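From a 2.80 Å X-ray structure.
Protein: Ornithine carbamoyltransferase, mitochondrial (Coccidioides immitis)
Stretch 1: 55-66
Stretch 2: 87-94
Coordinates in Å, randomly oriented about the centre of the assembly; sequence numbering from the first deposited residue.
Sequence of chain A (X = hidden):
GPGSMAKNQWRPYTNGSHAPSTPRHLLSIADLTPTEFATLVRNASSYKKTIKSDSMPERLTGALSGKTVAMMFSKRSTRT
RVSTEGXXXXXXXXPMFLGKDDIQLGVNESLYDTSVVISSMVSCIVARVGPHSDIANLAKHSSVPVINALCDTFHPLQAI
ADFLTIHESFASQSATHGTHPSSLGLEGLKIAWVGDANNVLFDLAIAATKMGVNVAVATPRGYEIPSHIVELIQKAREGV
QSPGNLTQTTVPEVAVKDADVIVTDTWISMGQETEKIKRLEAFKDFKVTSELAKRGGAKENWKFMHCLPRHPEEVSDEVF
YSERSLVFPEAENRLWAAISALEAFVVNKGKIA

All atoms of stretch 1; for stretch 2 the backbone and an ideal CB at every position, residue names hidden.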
# COMPACT_ATOMS: atom_id res chain seq x y z
N SER A 55 7.03 -0.68 25.86
CA SER A 55 5.73 -0.26 26.42
C SER A 55 4.93 0.66 25.48
O SER A 55 5.50 1.26 24.56
CB SER A 55 5.94 0.42 27.77
OG SER A 55 6.51 -0.46 28.72
N MET A 56 3.61 0.75 25.71
CA MET A 56 2.72 1.67 24.99
C MET A 56 2.13 2.75 25.91
O MET A 56 1.57 2.43 26.95
CB MET A 56 1.54 0.94 24.32
CG MET A 56 1.75 0.51 22.87
SD MET A 56 2.05 1.85 21.68
CE MET A 56 0.43 2.63 21.62
N PRO A 57 2.25 4.03 25.50
CA PRO A 57 1.54 5.13 26.19
C PRO A 57 0.01 4.99 26.11
O PRO A 57 -0.50 4.82 25.01
CB PRO A 57 1.98 6.38 25.42
CG PRO A 57 3.22 5.99 24.68
CD PRO A 57 3.11 4.53 24.41
N GLU A 58 -0.71 5.07 27.22
CA GLU A 58 -2.19 5.04 27.20
C GLU A 58 -2.86 6.00 26.17
O GLU A 58 -3.77 5.59 25.43
CB GLU A 58 -2.77 5.32 28.60
CG GLU A 58 -2.44 4.28 29.68
CD GLU A 58 -3.22 2.99 29.54
OE1 GLU A 58 -4.25 2.95 28.82
OE2 GLU A 58 -2.81 1.99 30.16
N ARG A 59 -2.41 7.25 26.12
CA ARG A 59 -2.91 8.24 25.16
C ARG A 59 -2.91 7.74 23.70
O ARG A 59 -3.75 8.17 22.90
CB ARG A 59 -2.10 9.55 25.25
CG ARG A 59 -2.27 10.33 26.54
CD ARG A 59 -1.26 11.45 26.72
NE ARG A 59 -1.43 12.48 25.70
CZ ARG A 59 -0.91 13.71 25.75
NH1 ARG A 59 -0.18 14.09 26.81
NH2 ARG A 59 -1.11 14.57 24.75
N LEU A 60 -1.97 6.87 23.34
CA LEU A 60 -1.80 6.46 21.94
C LEU A 60 -2.51 5.15 21.51
O LEU A 60 -2.71 4.92 20.30
CB LEU A 60 -0.31 6.42 21.59
CG LEU A 60 0.58 7.65 21.89
CD1 LEU A 60 2.03 7.35 21.51
CD2 LEU A 60 0.15 8.94 21.21
N THR A 61 -2.90 4.31 22.47
CA THR A 61 -3.35 2.95 22.12
C THR A 61 -4.73 2.90 21.43
O THR A 61 -5.72 3.28 22.03
CB THR A 61 -3.33 2.00 23.36
OG1 THR A 61 -2.13 2.21 24.08
CG2 THR A 61 -3.39 0.52 22.96
N GLY A 62 -4.78 2.44 20.19
CA GLY A 62 -6.01 2.49 19.42
C GLY A 62 -6.57 3.90 19.21
O GLY A 62 -7.73 4.05 18.88
N ALA A 63 -5.77 4.93 19.40
CA ALA A 63 -6.25 6.30 19.22
C ALA A 63 -6.79 6.57 17.80
O ALA A 63 -7.67 7.41 17.63
CB ALA A 63 -5.17 7.29 19.56
N LEU A 64 -6.25 5.87 16.80
CA LEU A 64 -6.67 6.08 15.41
C LEU A 64 -7.33 4.85 14.76
O LEU A 64 -7.37 4.75 13.53
CB LEU A 64 -5.48 6.50 14.53
CG LEU A 64 -4.95 7.93 14.57
CD1 LEU A 64 -3.99 8.10 13.44
CD2 LEU A 64 -6.06 8.95 14.48
N SER A 65 -7.85 3.93 15.57
CA SER A 65 -8.35 2.69 14.98
C SER A 65 -9.69 2.88 14.25
O SER A 65 -10.53 3.66 14.66
CB SER A 65 -8.45 1.60 16.04
OG SER A 65 -9.48 1.94 16.94
N GLY A 66 -9.87 2.16 13.15
CA GLY A 66 -10.99 2.40 12.25
C GLY A 66 -10.71 3.53 11.26
O GLY A 66 -11.49 3.71 10.31
N UNK A 87 4.37 5.79 12.03
CA UNK A 87 3.72 6.60 13.06
C UNK A 87 2.22 6.36 13.14
O UNK A 87 1.67 6.18 14.24
CB UNK A 87 3.98 8.08 12.80
N UNK A 88 1.56 6.36 11.99
CA UNK A 88 0.14 6.05 11.94
C UNK A 88 -0.13 4.67 12.56
O UNK A 88 -1.04 4.53 13.39
CB UNK A 88 -0.36 6.10 10.50
N UNK A 89 0.66 3.66 12.19
CA UNK A 89 0.43 2.28 12.66
C UNK A 89 0.58 2.09 14.19
O UNK A 89 -0.19 1.36 14.80
CB UNK A 89 1.41 1.34 11.95
N UNK A 90 1.57 2.74 14.81
CA UNK A 90 1.67 2.74 16.28
C UNK A 90 0.36 3.15 16.95
O UNK A 90 -0.01 2.59 18.00
CB UNK A 90 2.79 3.68 16.73
N UNK A 91 -0.35 4.11 16.33
CA UNK A 91 -1.68 4.52 16.82
C UNK A 91 -2.86 3.63 16.36
O UNK A 91 -4.04 3.92 16.66
CB UNK A 91 -1.95 5.96 16.37
N UNK A 92 -2.55 2.54 15.67
CA UNK A 92 -3.56 1.59 15.26
C UNK A 92 -4.39 2.03 14.07
O UNK A 92 -5.43 1.42 13.81
CB UNK A 92 -4.49 1.30 16.44
N UNK A 93 -3.95 3.06 13.34
CA UNK A 93 -4.68 3.52 12.15
C UNK A 93 -4.16 2.91 10.85
O UNK A 93 -3.19 2.13 10.88
CB UNK A 93 -4.60 5.05 12.06
N UNK A 94 -4.80 3.27 9.73
CA UNK A 94 -4.34 2.86 8.39
C UNK A 94 -3.82 4.00 7.46
O UNK A 94 -4.55 4.95 7.16
CB UNK A 94 -5.50 2.15 7.69

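Position 87 opens the visible part of a helix, and nothing of stretch 1 lies within 5.5 Å of its ideal CB. This contact therefore sets no demand on the side chain, and many helix-compatible residues would do; the deposited residue is Ala87. At position 88, also helical, the CB points sideways and sits 5.1 Å from Leu64 CD1, so a modest apolar group could reach the leucine. Val88 does so, its CG1 lying 4.4 Å from Leu64 CD1. Position 89 turns away from stretch 1, which cannot choose among residues there; it is Val89.

Position 90 points sideways, its CB 5.3 Å from Met56 SD. A long side chain, apolar or with an aliphatic stem, could pass the thioether. Lys90 fits: its CD lies 4.4 Å from Met56 SD while its end leads away. Its backbone contributes too, for Lys90 O is 3.6 Å from Met56 CE and accepts a hydrogen bond from a water at 2.6 Å, which in turn accepts one from Gly62 N at 3.2 Å.

Position 91 lies beside three residues of stretch 1. Its CB is 4.0 Å from Leu64 CG, 4.1 Å from Leu60 O and 4.7 Å from Ala63 CB, a largely apolar setting, made by the side chains of Leu64 and Ala63 beside the carbonyl Leu60 O, that would suit leucine, isoleucine or methionine. Met91 is deposited, with chi angles m, t, m; its CG lies 4.2 Å from Leu60 CB and 4.4 Å from Ala63 CB, and its CB 4.1 Å from Leu64 CG. Whatever the side chain, the backbone anchors the two stretches: Leu64 N donates to Met91 O at 3.0 Å and 158°.

Position 92 leaves helical angles with a positive phi of 77°, which by itself favours glycine. The ideal CB points toward stretch 1, 3.5 Å from Gly62 CA and 4.0 Å from Ser65 CB, leaving little room. Gly92 meets both conditions and completes a Schellman motif, in which Gly92 N bonds to Val89 O and the next amide to Val88 O. Its own O receives a CA-H...O contact from Ser65 CA at 3.4 Å.

At position 93 the backbone angles, -95° and 179°, are open to most residues. Space is the limit: an ideal CB would be only 3.0 Å from Leu64 CB. Gly93 avoids that crowding, and its CA packs 3.3 Å from Leu64 O.

Position 94 is extended, with no part of stretch 1 near its CB. It is His94, whose ring leads away and whose NE2 is hydrogen-bonded elsewhere.

Stretch 2 87-94: AVVKMGGH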
# COMPACT_ATOMS: atom_id res chain seq x y z
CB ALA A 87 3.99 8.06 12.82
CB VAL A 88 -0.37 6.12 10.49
CG1 VAL A 88 -1.85 5.75 10.39
CG2 VAL A 88 -0.12 7.51 9.90
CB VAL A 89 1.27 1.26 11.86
CG1 VAL A 89 1.24 -0.15 12.52
CG2 VAL A 89 0.80 1.20 10.41
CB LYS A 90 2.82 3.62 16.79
CG LYS A 90 4.20 2.95 16.77
CD LYS A 90 4.42 2.13 18.04
CE LYS A 90 5.25 0.83 17.80
NZ LYS A 90 6.37 0.94 16.81
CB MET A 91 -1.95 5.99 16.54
CG MET A 91 -1.26 6.89 17.55
SD MET A 91 -1.26 8.66 17.14
CE MET A 91 0.16 8.65 16.05
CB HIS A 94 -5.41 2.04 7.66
CG HIS A 94 -5.02 1.65 6.27
ND1 HIS A 94 -4.16 0.60 5.99
CD2 HIS A 94 -5.38 2.16 5.06
CE1 HIS A 94 -4.01 0.49 4.68
NE2 HIS A 94 -4.74 1.42 4.09
O HOH W 1 -2.01 1.31 19.08
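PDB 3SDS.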